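Local atomic coordinates of ADP-ribosylating toxin CARDS (Mycoplasma pneumoniae, PDB entry 4TLV), a protein that transfers ADP-ribosyl groups from NAD(+) to multiple target proteins in vitro and acts as the main virulence factor of the bacterium, causing vacuolation of mammalian cells. Residues Phe35-Ile39 against Leu40-Phe44; Asn98-Asp101 against Leu102-Arg106; Asn496-Asn499 against Lys500-Tyr504. All coordinates share one frame; numbering follows the deposited sequence.

Contact 1: residues Phe35-Ile39 against Leu40-Phe44; sequences FFEHI and LSTNF
The backbone N of Leu-40 bonds to Phe-36 O at 2.9 Å in the last turn of helix 35-40, after which Ser-41 takes up left-handed (positive phi) backbone angles and lets Thr-42 N reach back to Glu-37 O at 3.0 Å. This six-to-one bond closes the C-terminal end of a short helix in the mono-ADP-ribosyltransferase domain, which belongs to the pertussis toxin S1 family. Thr-42 N lies in the plane of the Glu-37 carbonyl, on one of the oxygen's lone pairs.

Glu-37 and Thr-42 also meet through their side chains. With its CG anti to the carbonyl carbon (chi1 -73°), Glu-37 lays that methylene 3.7 Å from Thr-42 CB, and the extended chain carries the carboxylate onward, away from Thr-42 CB. There OE1 forms a salt bridge with Arg-46, while OE2 accepts a hydrogen bond from a water, which accepts one from Asn-43 ND2. Arg-46 also binds Thr-42 O, so one guanidinium group ties the helix end to the loop that follows.

Leu-40 folds back over its own turn, with CG 3.3 Å from Phe-36 O, and its CD2 approaches Ile-39 CG2. On the inner side, Ile-39 CG1 sits over the rim of one face of the Phe-35 ring, 3.6 Å above its plane, and residues of helices 92-104 and 115-126 pack against Phe-35, Phe-36 and Ile-39. Polar side chains tie the helix end to other parts of the domain: Thr-42 OG1 bonds to Ala-214 O and His-38 NE2 to Glu-134. Ser-41 OG is held from several directions: it bonds to Leu-228 N, and two waters, each 2.7 Å from Ser-41 OG, donate to the helix-end carbonyls His-38 O and Ile-39 O.

Contact 2: residues Asn98-Asp101 against Leu102-Arg106; sequences NLLD and LMRQR
Asp-101 and Gln-105, one turn apart near the C-terminal end of helix 92-104, are joined twice. Gln-105 N bonds to Asp-101 O in the ordinary helical way, and Gln-105 NE2 reaches Asp-101 OD1 at 2.8 Å along a fairly straight N-H path (160°). The carboxylate oxygen is met on its syn side, with the amide nitrogen lifted 25° from the carboxylate plane. Since the aspartate CG stands anti to N (chi1 177°), the acid is carried beside its own carbonyl, within reach of the residue a turn ahead.

The other side chains pack along the same helix. Leu-102 CD1 lies 3.8 Å from Asn-98 ND2, and Met-103 CE comes within 4.3 Å of Leu-100 CD1. Leu-100 and Arg-104 run side by side, with Leu-100 CD1 4.1 Å from the arginine CG before the bent chain turns the guanidinium group away. At Arg-106 the chain leaves the helix in a Schellman motif.

Farther out lies D3. Ser-529 also bonds to Asp-101 OD1, Asp-531 accepts a second hydrogen bond from Gln-105 NE2, and both side chains touch Tyr-527 of strand 526-529. Arg-104 bonds to Gln-119 within its own domain, to Tyr-549 O in D3 and to a glycerol probably from the crystallisation liquor. The amide of Gln-105 thus bridges two acidic side chains, one from each domain, and its N-H groups probably help to offset the negative charge brought together at this interface.

Contact 3: residues Asn496-Asn499 against Lys500-Tyr504; sequences NKLN and KQTGY
Three hydrogen bonds hold the turn between Asn-499 and Thr-502. The backbone forms a type I beta turn, with Thr-502 N 3.1 Å from Asn-499 O and approaching from above the carbonyl plane. An Asx turn is superimposed on it: Asn-499 OD1 accepts the N-H of Gln-501 at 2.8 Å. The asparagine can do this because its CG stands between the backbone N and the carbonyl carbon (chi1 60°), which swings the amide over the turn. In the reverse direction, Thr-502 OG1 accepts Asn-499 N at 3.0 Å with a nearly straight bond (167°).

Water extends the network. Thr-502 OG1 donates a hydrogen bond to a water 2.6 Å away, which donates to Lys-497 O, so the hydroxyl is engaged both as acceptor and as donor. A second water donates to Asn-499 O and Tyr-504 O.

Apolar packing is slight. Leu-498 crosses Thr-502 at about a right angle, its CD1 lying 3.9 Å from the threonine CB.

Asn-496 fixes the start of the loop, its ND2 bonding to Leu-498 O, which Gln-553 also binds, while its OD1 bonds to Ser-569 of strand 567-570. The whole turn is the surface connection between the antiparallel strands 490-495 and 506-512 of the D3 beta-trefoil, with Lys-497 and Leu-498 resting on Asp-507 of the second strand.

Contacts 1 and 2 belong to the ADP-ribosyltransferase domain and touch directly: Leu-99 CD1 packs 3.7 Å from Phe-35 CD2 and 3.8 Å from Phe-36 CE2, although their centres are 19 Å apart. Contact 1 faces the 208-258 region, inferred to form the NAD(+)-binding pocket, through Ala-214 and Leu-228. One side of contact 2 meets D3. Contact 3, in D3 itself, has its centre about 22 Å from that of contact 2, with nearest atoms about 8 Å apart; the 549-553 segment reaches both, Asn-552 bonding to Arg-104 O and Gln-553 to Leu-498 O. Contacts 1 and 3 are remote, about 40 Å between centres.

Contact 1: residues Phe35-Ile39 against Leu40-Phe44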
ATOM      1  N   PHE A  35     -12.109  16.543   4.469  1.00 11.79           N
ATOM      2  CA  PHE A  35     -11.270  15.400   4.087  1.00 13.73           C
ATOM      3  C   PHE A  35      -9.850  15.512   4.660  1.00 11.16           C
ATOM      4  O   PHE A  35      -9.324  14.566   5.267  1.00 11.38           O
ATOM      5  CB  PHE A  35     -11.222  15.245   2.565  1.00 13.18           C
ATOM      6  CG  PHE A  35     -10.277  14.167   2.092  1.00 11.47           C
ATOM      7  CD1 PHE A  35     -10.607  12.832   2.239  1.00 11.73           C
ATOM      8  CD2 PHE A  35      -9.069  14.496   1.486  1.00 13.22           C
ATOM      9  CE1 PHE A  35      -9.736  11.838   1.794  1.00 12.46           C
ATOM     10  CE2 PHE A  35      -8.192  13.513   1.050  1.00 15.25           C
ATOM     11  CZ  PHE A  35      -8.532  12.177   1.208  1.00 12.20           C
ATOM     12  N   PHE A  36      -9.214  16.662   4.452  1.00 12.27           N
ATOM     13  CA  PHE A  36      -7.841  16.824   4.910  1.00 13.52           C
ATOM     14  C   PHE A  36      -7.704  16.734   6.432  1.00 13.26           C
ATOM     15  O   PHE A  36      -6.743  16.144   6.934  1.00 12.10           O
ATOM     16  CB  PHE A  36      -7.211  18.116   4.373  1.00 16.47           C
ATOM     17  CG  PHE A  36      -6.782  18.020   2.932  1.00 15.64           C
ATOM     18  CD1 PHE A  36      -5.527  17.541   2.601  1.00 24.85           C
ATOM     19  CD2 PHE A  36      -7.639  18.385   1.916  1.00 16.19           C
ATOM     20  CE1 PHE A  36      -5.132  17.442   1.268  1.00 25.43           C
ATOM     21  CE2 PHE A  36      -7.254  18.289   0.591  1.00 19.77           C
ATOM     22  CZ  PHE A  36      -6.004  17.823   0.268  1.00 18.54           C
ATOM     23  N   GLU A  37      -8.649  17.317   7.170  1.00 12.39           N
ATOM     24  CA  GLU A  37      -8.594  17.231   8.635  1.00 12.54           C
ATOM     25  C   GLU A  37      -8.727  15.789   9.122  1.00 13.86           C
ATOM     26  O   GLU A  37      -8.177  15.419  10.166  1.00 12.01           O
ATOM     27  CB  GLU A  37      -9.688  18.095   9.284  1.00 13.33           C
ATOM     28  CG  GLU A  37      -9.387  19.595   9.192  1.00 13.28           C
ATOM     29  CD  GLU A  37     -10.447  20.454   9.868  1.00 28.74           C
ATOM     30  OE1 GLU A  37     -11.464  19.903  10.338  1.00 28.02           O
ATOM     31  OE2 GLU A  37     -10.263  21.688   9.929  1.00 33.59           O
ATOM     32  N   HIS A  38      -9.482  14.985   8.379  1.00 12.00           N
ATOM     33  CA  HIS A  38      -9.666  13.582   8.739  1.00 12.27           C
ATOM     34  C   HIS A  38      -8.394  12.766   8.489  1.00 11.37           C
ATOM     35  O   HIS A  38      -7.997  11.934   9.317  1.00 13.75           O
ATOM     36  CB  HIS A  38     -10.828  12.972   7.954  1.00 13.25           C
ATOM     37  CG  HIS A  38     -10.955  11.501   8.151  1.00 11.75           C
ATOM     38  ND1 HIS A  38     -11.317  10.948   9.363  1.00 13.10           N
ATOM     39  CD2 HIS A  38     -10.702  10.464   7.317  1.00 12.08           C
ATOM     40  CE1 HIS A  38     -11.295   9.628   9.259  1.00 15.11           C
ATOM     41  NE2 HIS A  38     -10.934   9.310   8.025  1.00 12.07           N
ATOM     42  N   ILE A  39      -7.765  12.998   7.343  1.00 12.02           N
ATOM     43  CA  ILE A  39      -6.512  12.335   6.991  1.00 13.35           C
ATOM     44  C   ILE A  39      -5.397  12.752   7.954  1.00 13.65           C
ATOM     45  O   ILE A  39      -4.565  11.925   8.360  1.00 13.89           O
ATOM     46  CB  ILE A  39      -6.075  12.687   5.545  1.00 14.50           C
ATOM     47  CG1 ILE A  39      -7.063  12.100   4.534  1.00 13.68           C
ATOM     48  CG2 ILE A  39      -4.678  12.173   5.271  1.00 18.89           C
ATOM     49  CD1 ILE A  39      -7.262  10.591   4.678  1.00 13.28           C
ATOM     50  N   LEU A  40      -5.386  14.031   8.329  1.00 10.84           N
ATOM     51  CA  LEU A  40      -4.293  14.570   9.144  1.00 13.33           C
ATOM     52  C   LEU A  40      -4.607  14.637  10.641  1.00 11.46           C
ATOM     53  O   LEU A  40      -3.787  15.107  11.436  1.00 13.71           O
ATOM     54  CB  LEU A  40      -3.897  15.963   8.633  1.00 11.61           C
ATOM     55  CG  LEU A  40      -3.451  16.044   7.176  1.00 14.98           C
ATOM     56  CD1 LEU A  40      -3.267  17.503   6.760  1.00 15.08           C
ATOM     57  CD2 LEU A  40      -2.145  15.263   7.016  1.00 13.05           C
ATOM     58  N   SER A  41      -5.800  14.182  11.020  1.00 12.59           N
ATOM     59  CA  SER A  41      -6.237  14.183  12.420  1.00 12.00           C
ATOM     60  C   SER A  41      -6.130  15.571  13.071  1.00 15.26           C
ATOM     61  O   SER A  41      -5.784  15.689  14.245  1.00 14.93           O
ATOM     62  CB  SER A  41      -5.472  13.151  13.262  1.00 12.90           C
ATOM     63  OG  SER A  41      -5.579  11.831  12.720  1.00 11.55           O
ATOM     64  N   THR A  42      -6.420  16.611  12.299  1.00 14.11           N
ATOM     65  CA  THR A  42      -6.387  17.984  12.803  1.00 17.73           C
ATOM     66  C   THR A  42      -7.440  18.203  13.886  1.00 14.48           C
ATOM     67  O   THR A  42      -8.615  17.902  13.673  1.00 15.63           O
ATOM     68  CB  THR A  42      -6.685  18.982  11.682  1.00 15.66           C
ATOM     69  OG1 THR A  42      -5.835  18.701  10.572  1.00 15.40           O
ATOM     70  CG2 THR A  42      -6.454  20.430  12.165  1.00 19.09           C
ATOM     71  N   ASN A  43      -7.024  18.752  15.030  1.00 17.82           N
ATOM     72  CA  ASN A  43      -7.948  18.993  16.147  1.00 20.08           C
ATOM     73  C   ASN A  43      -8.891  17.808  16.299  1.00 19.83           C
ATOM     74  O   ASN A  43     -10.117  17.964  16.261  1.00 19.00           O
ATOM     75  CB  ASN A  43      -8.778  20.265  15.918  1.00 23.52           C
ATOM     76  CG  ASN A  43      -7.925  21.516  15.789  1.00 32.89           C
ATOM     77  OD1 ASN A  43      -6.798  21.546  16.489  1.00 38.51           O
ATOM     78  ND2 ASN A  43      -8.280  22.451  15.064  1.00 38.58           N
ATOM     79  N   PHE A  44      -8.302  16.629  16.483  1.00 16.14           N
ATOM     80  CA  PHE A  44      -9.007  15.358  16.375  1.00 15.54           C
ATOM     81  C   PHE A  44     -10.225  15.249  17.276  1.00 20.55           C
ATOM     82  O   PHE A  44     -10.203  15.662  18.444  1.00 15.35           O
ATOM     83  CB  PHE A  44      -8.036  14.208  16.692  1.00 14.08           C
ATOM     84  CG  PHE A  44      -8.638  12.847  16.545  1.00 15.83           C
ATOM     85  CD1 PHE A  44      -8.912  12.334  15.280  1.00 13.51           C
ATOM     86  CD2 PHE A  44      -8.918  12.071  17.659  1.00 15.53           C
ATOM     87  CE1 PHE A  44      -9.460  11.054  15.136  1.00 13.64           C
ATOM     88  CE2 PHE A  44      -9.468  10.792  17.518  1.00 14.95           C
ATOM     89  CZ  PHE A  44      -9.738  10.291  16.258  1.00 12.09           C
TER
HETATM   90  O   HOH W   1      -9.890  15.494  12.463  1.00 23.71           O
HETATM   91  O   HOH W   2      -9.690  22.680  12.711  1.00 38.67           O
HETATM   92  O   HOH W   3      -8.028  11.185  11.885  1.00 14.72           O
HETATM   93  O   HOH W   4      -3.490  11.668  11.043  1.00 12.59           O

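Contact 2: residues Asn98-Asp101 against Leu102-Arg106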
ATOM      1  N   ASN A  98      -7.837  12.624  -6.754  1.00 10.42           N
ATOM      2  CA  ASN A  98      -8.806  13.427  -7.478  1.00 11.53           C
ATOM      3  C   ASN A  98      -8.634  14.903  -7.102  1.00 10.85           C
ATOM      4  O   ASN A  98      -8.622  15.785  -7.972  1.00 12.21           O
ATOM      5  CB  ASN A  98     -10.244  12.920  -7.208  1.00 10.97           C
ATOM      6  CG  ASN A  98     -11.279  13.604  -8.084  1.00 12.33           C
ATOM      7  OD1 ASN A  98     -11.219  13.526  -9.308  1.00 13.00           O
ATOM      8  ND2 ASN A  98     -12.230  14.297  -7.454  1.00  9.68           N
ATOM      9  N   LEU A  99      -8.465  15.163  -5.815  1.00 11.21           N
ATOM     10  CA  LEU A  99      -8.233  16.524  -5.323  1.00 12.48           C
ATOM     11  C   LEU A  99      -6.926  17.119  -5.873  1.00 14.89           C
ATOM     12  O   LEU A  99      -6.875  18.298  -6.230  1.00 15.09           O
ATOM     13  CB  LEU A  99      -8.272  16.568  -3.790  1.00 12.29           C
ATOM     14  CG  LEU A  99      -9.642  16.276  -3.159  1.00 14.21           C
ATOM     15  CD1 LEU A  99      -9.564  16.371  -1.660  1.00 16.21           C
ATOM     16  CD2 LEU A  99     -10.727  17.219  -3.698  1.00 16.05           C
ATOM     17  N   LEU A 100      -5.884  16.298  -5.973  1.00 13.00           N
ATOM     18  CA  LEU A 100      -4.631  16.750  -6.577  1.00 15.38           C
ATOM     19  C   LEU A 100      -4.867  17.175  -8.028  1.00 16.81           C
ATOM     20  O   LEU A 100      -4.451  18.253  -8.445  1.00 16.90           O
ATOM     21  CB  LEU A 100      -3.569  15.650  -6.523  1.00 15.50           C
ATOM     22  CG  LEU A 100      -2.289  16.033  -7.276  1.00 15.11           C
ATOM     23  CD1 LEU A 100      -1.563  17.180  -6.580  1.00 14.19           C
ATOM     24  CD2 LEU A 100      -1.392  14.784  -7.399  1.00 15.12           C
ATOM     25  N   ASP A 101      -5.528  16.308  -8.788  1.00 15.58           N
ATOM     26  CA  ASP A 101      -5.907  16.594 -10.164  1.00 15.78           C
ATOM     27  C   ASP A 101      -6.635  17.947 -10.246  1.00 16.66           C
ATOM     28  O   ASP A 101      -6.211  18.837 -10.970  1.00 19.41           O
ATOM     29  CB  ASP A 101      -6.801  15.459 -10.665  1.00 14.42           C
ATOM     30  CG  ASP A 101      -7.323  15.676 -12.070  1.00 20.67           C
ATOM     31  OD1 ASP A 101      -6.659  16.363 -12.875  1.00 21.63           O
ATOM     32  OD2 ASP A 101      -8.397  15.113 -12.382  1.00 17.79           O
ATOM     33  N   LEU A 102      -7.714  18.106  -9.489  1.00 15.25           N
ATOM     34  CA  LEU A 102      -8.460  19.361  -9.516  1.00 17.82           C
ATOM     35  C   LEU A 102      -7.568  20.570  -9.184  1.00 18.57           C
ATOM     36  O   LEU A 102      -7.652  21.606  -9.845  1.00 20.12           O
ATOM     37  CB  LEU A 102      -9.671  19.296  -8.591  1.00 16.06           C
ATOM     38  CG  LEU A 102     -10.716  18.243  -9.000  1.00 16.59           C
ATOM     39  CD1 LEU A 102     -11.701  18.048  -7.898  1.00 20.29           C
ATOM     40  CD2 LEU A 102     -11.417  18.634 -10.302  1.00 21.88           C
ATOM     41  N   MET A 103      -6.723  20.441  -8.164  1.00 17.33           N
ATOM     42  CA  MET A 103      -5.797  21.509  -7.804  1.00 15.94           C
ATOM     43  C   MET A 103      -4.818  21.843  -8.929  1.00 21.50           C
ATOM     44  O   MET A 103      -4.556  23.014  -9.187  1.00 19.13           O
ATOM     45  CB  MET A 103      -5.051  21.190  -6.501  1.00 20.60           C
ATOM     46  CG  MET A 103      -5.973  21.172  -5.284  1.00 18.10           C
ATOM     47  SD  MET A 103      -5.065  21.038  -3.736  1.00 23.55           S
ATOM     48  CE  MET A 103      -3.992  19.654  -4.101  1.00 20.55           C
ATOM     49  N   ARG A 104      -4.278  20.831  -9.605  1.00 15.38           N
ATOM     50  CA  ARG A 104      -3.333  21.101 -10.684  1.00 16.09           C
ATOM     51  C   ARG A 104      -4.035  21.743 -11.885  1.00 20.32           C
ATOM     52  O   ARG A 104      -3.421  22.512 -12.617  1.00 19.07           O
ATOM     53  CB  ARG A 104      -2.618  19.835 -11.158  1.00 15.58           C
ATOM     54  CG  ARG A 104      -1.725  19.160 -10.116  1.00 15.42           C
ATOM     55  CD  ARG A 104      -0.760  20.121  -9.413  1.00 16.64           C
ATOM     56  NE  ARG A 104       0.138  20.855 -10.321  1.00 18.06           N
ATOM     57  CZ  ARG A 104       1.079  21.699  -9.903  1.00 20.45           C
ATOM     58  NH1 ARG A 104       1.256  21.901  -8.608  1.00 18.39           N
ATOM     59  NH2 ARG A 104       1.850  22.342 -10.776  1.00 21.12           N
ATOM     60  N   GLN A 105      -5.303  21.397 -12.104  1.00 18.65           N
ATOM     61  CA  GLN A 105      -6.050  21.945 -13.240  1.00 21.84           C
ATOM     62  C   GLN A 105      -6.686  23.278 -12.861  1.00 21.33           C
ATOM     63  O   GLN A 105      -7.393  23.880 -13.663  1.00 27.06           O
ATOM     64  CB  GLN A 105      -7.130  20.962 -13.735  1.00 24.11           C
ATOM     65  CG  GLN A 105      -6.593  19.624 -14.266  1.00 24.53           C
ATOM     66  CD  GLN A 105      -7.528  18.968 -15.276  1.00 29.55           C
ATOM     67  OE1 GLN A 105      -7.833  19.551 -16.318  1.00 29.61           O
ATOM     68  NE2 GLN A 105      -7.975  17.745 -14.980  1.00 21.63           N
ATOM     69  N   ARG A 106      -6.453  23.714 -11.625  1.00 18.63           N
ATOM     70  CA  ARG A 106      -6.949  24.993 -11.114  1.00 22.64           C
ATOM     71  C   ARG A 106      -8.480  25.080 -10.978  1.00 28.51           C
ATOM     72  O   ARG A 106      -9.097  26.084 -11.343  1.00 26.04           O
ATOM     73  CB  ARG A 106      -6.389  26.151 -11.963  1.00 25.41           C
ATOM     74  CG  ARG A 106      -4.861  26.199 -11.946  1.00 31.15           C
ATOM     75  CD  ARG A 106      -4.284  27.066 -13.066  1.00 37.91           C
ATOM     76  NE  ARG A 106      -2.828  27.153 -12.966  1.00 50.90           N
ATOM     77  CZ  ARG A 106      -2.182  27.564 -11.875  1.00 51.43           C
ATOM     78  NH1 ARG A 106      -2.866  27.925 -10.792  1.00 49.92           N
ATOM     79  NH2 ARG A 106      -0.852  27.617 -11.863  1.00 51.42           N
TER

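Contact 3: residues Asn496-Asn499 against Lys500-Tyr504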
ATOM      1  N   ASN A 496       8.791  15.641 -20.010  1.00 16.76           N
ATOM      2  CA  ASN A 496       8.070  16.551 -20.896  1.00 20.88           C
ATOM      3  C   ASN A 496       9.063  17.517 -21.533  1.00 18.14           C
ATOM      4  O   ASN A 496       9.974  17.960 -20.864  1.00 16.21           O
ATOM      5  CB  ASN A 496       7.033  17.345 -20.104  1.00 16.46           C
ATOM      6  CG  ASN A 496       6.481  18.534 -20.885  1.00 20.26           C
ATOM      7  OD1 ASN A 496       5.654  18.248 -21.863  1.00 21.60           O
ATOM      8  ND2 ASN A 496       6.804  19.693 -20.606  1.00 18.60           N
ATOM      9  N   LYS A 497       8.894  17.833 -22.814  1.00 19.33           N
ATOM     10  CA  LYS A 497       9.785  18.808 -23.477  1.00 25.66           C
ATOM     11  C   LYS A 497       9.027  20.076 -23.874  1.00 27.93           C
ATOM     12  O   LYS A 497       9.621  21.142 -24.058  1.00 25.94           O
ATOM     13  CB  LYS A 497      10.425  18.195 -24.722  1.00 21.19           C
ATOM     14  CG  LYS A 497      11.328  17.010 -24.431  1.00 25.69           C
ATOM     15  CD  LYS A 497      11.678  16.247 -25.704  1.00 27.11           C
ATOM     16  CE  LYS A 497      12.517  17.088 -26.646  1.00 40.14           C
ATOM     17  NZ  LYS A 497      13.214  16.231 -27.660  1.00 37.08           N
ATOM     18  N   LEU A 498       7.713  19.940 -24.006  1.00 24.19           N
ATOM     19  CA  LEU A 498       6.846  21.036 -24.443  1.00 27.29           C
ATOM     20  C   LEU A 498       6.759  22.188 -23.450  1.00 28.15           C
ATOM     21  O   LEU A 498       6.565  21.984 -22.247  1.00 20.64           O
ATOM     22  CB  LEU A 498       5.433  20.512 -24.719  1.00 24.44           C
ATOM     23  CG  LEU A 498       4.365  21.539 -25.120  1.00 22.90           C
ATOM     24  CD1 LEU A 498       4.660  22.078 -26.527  1.00 24.83           C
ATOM     25  CD2 LEU A 498       2.975  20.922 -25.071  1.00 20.94           C
ATOM     26  N   ASN A 499       6.878  23.410 -23.966  1.00 23.14           N
ATOM     27  CA  ASN A 499       6.608  24.604 -23.172  1.00 25.42           C
ATOM     28  C   ASN A 499       6.073  25.741 -24.044  1.00 29.49           C
ATOM     29  O   ASN A 499       5.896  25.570 -25.251  1.00 28.06           O
ATOM     30  CB  ASN A 499       7.856  25.048 -22.408  1.00 29.42           C
ATOM     31  CG  ASN A 499       9.011  25.373 -23.327  1.00 35.52           C
ATOM     32  OD1 ASN A 499       8.843  26.077 -24.322  1.00 40.03           O
ATOM     33  ND2 ASN A 499      10.194  24.859 -23.002  1.00 35.28           N
ATOM     34  N   LYS A 500       5.820  26.890 -23.428  1.00 34.52           N
ATOM     35  CA  LYS A 500       5.191  28.016 -24.122  1.00 37.01           C
ATOM     36  C   LYS A 500       6.095  28.670 -25.167  1.00 40.80           C
ATOM     37  O   LYS A 500       5.659  29.560 -25.899  1.00 43.32           O
ATOM     38  CB  LYS A 500       4.683  29.057 -23.117  1.00 36.74           C
ATOM     39  CG  LYS A 500       3.267  28.774 -22.623  1.00 43.63           C
ATOM     40  CD  LYS A 500       2.919  29.565 -21.368  1.00 48.83           C
ATOM     41  CE  LYS A 500       3.788  29.139 -20.186  1.00 50.39           C
ATOM     42  NZ  LYS A 500       3.166  29.469 -18.871  1.00 52.67           N
ATOM     43  N   GLN A 501       7.344  28.221 -25.242  1.00 37.95           N
ATOM     44  CA  GLN A 501       8.291  28.746 -26.224  1.00 39.90           C
ATOM     45  C   GLN A 501       8.697  27.705 -27.268  1.00 39.83           C
ATOM     46  O   GLN A 501       9.644  27.916 -28.018  1.00 43.19           O
ATOM     47  CB  GLN A 501       9.541  29.295 -25.533  1.00 36.66           C
ATOM     48  CG  GLN A 501       9.282  30.491 -24.626  1.00 39.39           C
ATOM     49  CD  GLN A 501       8.759  30.089 -23.255  1.00 45.96           C
ATOM     50  OE1 GLN A 501       9.261  29.147 -22.635  1.00 42.75           O
ATOM     51  NE2 GLN A 501       7.755  30.813 -22.768  1.00 45.97           N
ATOM     52  N   THR A 502       7.982  26.587 -27.323  1.00 37.26           N
ATOM     53  CA  THR A 502       8.334  25.517 -28.249  1.00 28.07           C
ATOM     54  C   THR A 502       8.067  25.914 -29.704  1.00 40.10           C
ATOM     55  O   THR A 502       8.666  25.365 -30.631  1.00 37.92           O
ATOM     56  CB  THR A 502       7.585  24.201 -27.897  1.00 34.85           C
ATOM     57  OG1 THR A 502       8.137  23.647 -26.694  1.00 28.76           O
ATOM     58  CG2 THR A 502       7.703  23.165 -29.018  1.00 28.35           C
ATOM     59  N   GLY A 503       7.179  26.882 -29.897  1.00 39.80           N
ATOM     60  CA  GLY A 503       6.804  27.308 -31.233  1.00 42.06           C
ATOM     61  C   GLY A 503       5.622  26.509 -31.744  1.00 48.91           C
ATOM     62  O   GLY A 503       4.848  26.989 -32.573  1.00 52.83           O
ATOM     63  N   TYR A 504       5.489  25.283 -31.245  1.00 41.23           N
ATOM     64  CA  TYR A 504       4.369  24.420 -31.591  1.00 36.69           C
ATOM     65  C   TYR A 504       3.500  24.146 -30.370  1.00 35.17           C
ATOM     66  O   TYR A 504       3.878  24.448 -29.233  1.00 33.42           O
ATOM     67  CB  TYR A 504       4.856  23.086 -32.150  1.00 37.24           C
ATOM     68  CG  TYR A 504       5.757  23.201 -33.353  1.00 46.15           C
ATOM     69  CD1 TYR A 504       7.116  23.429 -33.204  1.00 45.51           C
ATOM     70  CD2 TYR A 504       5.250  23.065 -34.638  1.00 50.03           C
ATOM     71  CE1 TYR A 504       7.947  23.530 -34.302  1.00 51.70           C
ATOM     72  CE2 TYR A 504       6.071  23.164 -35.741  1.00 52.74           C
ATOM     73  CZ  TYR A 504       7.418  23.397 -35.569  1.00 53.91           C
ATOM     74  OH  TYR A 504       8.242  23.496 -36.666  1.00 59.89           O
TER
HETATM   75  O   HOH W   5       9.869  21.668 -26.747  1.00 30.31           O
HETATM   76  O   HOH W   6       3.962  26.006 -27.098  1.00 31.74           O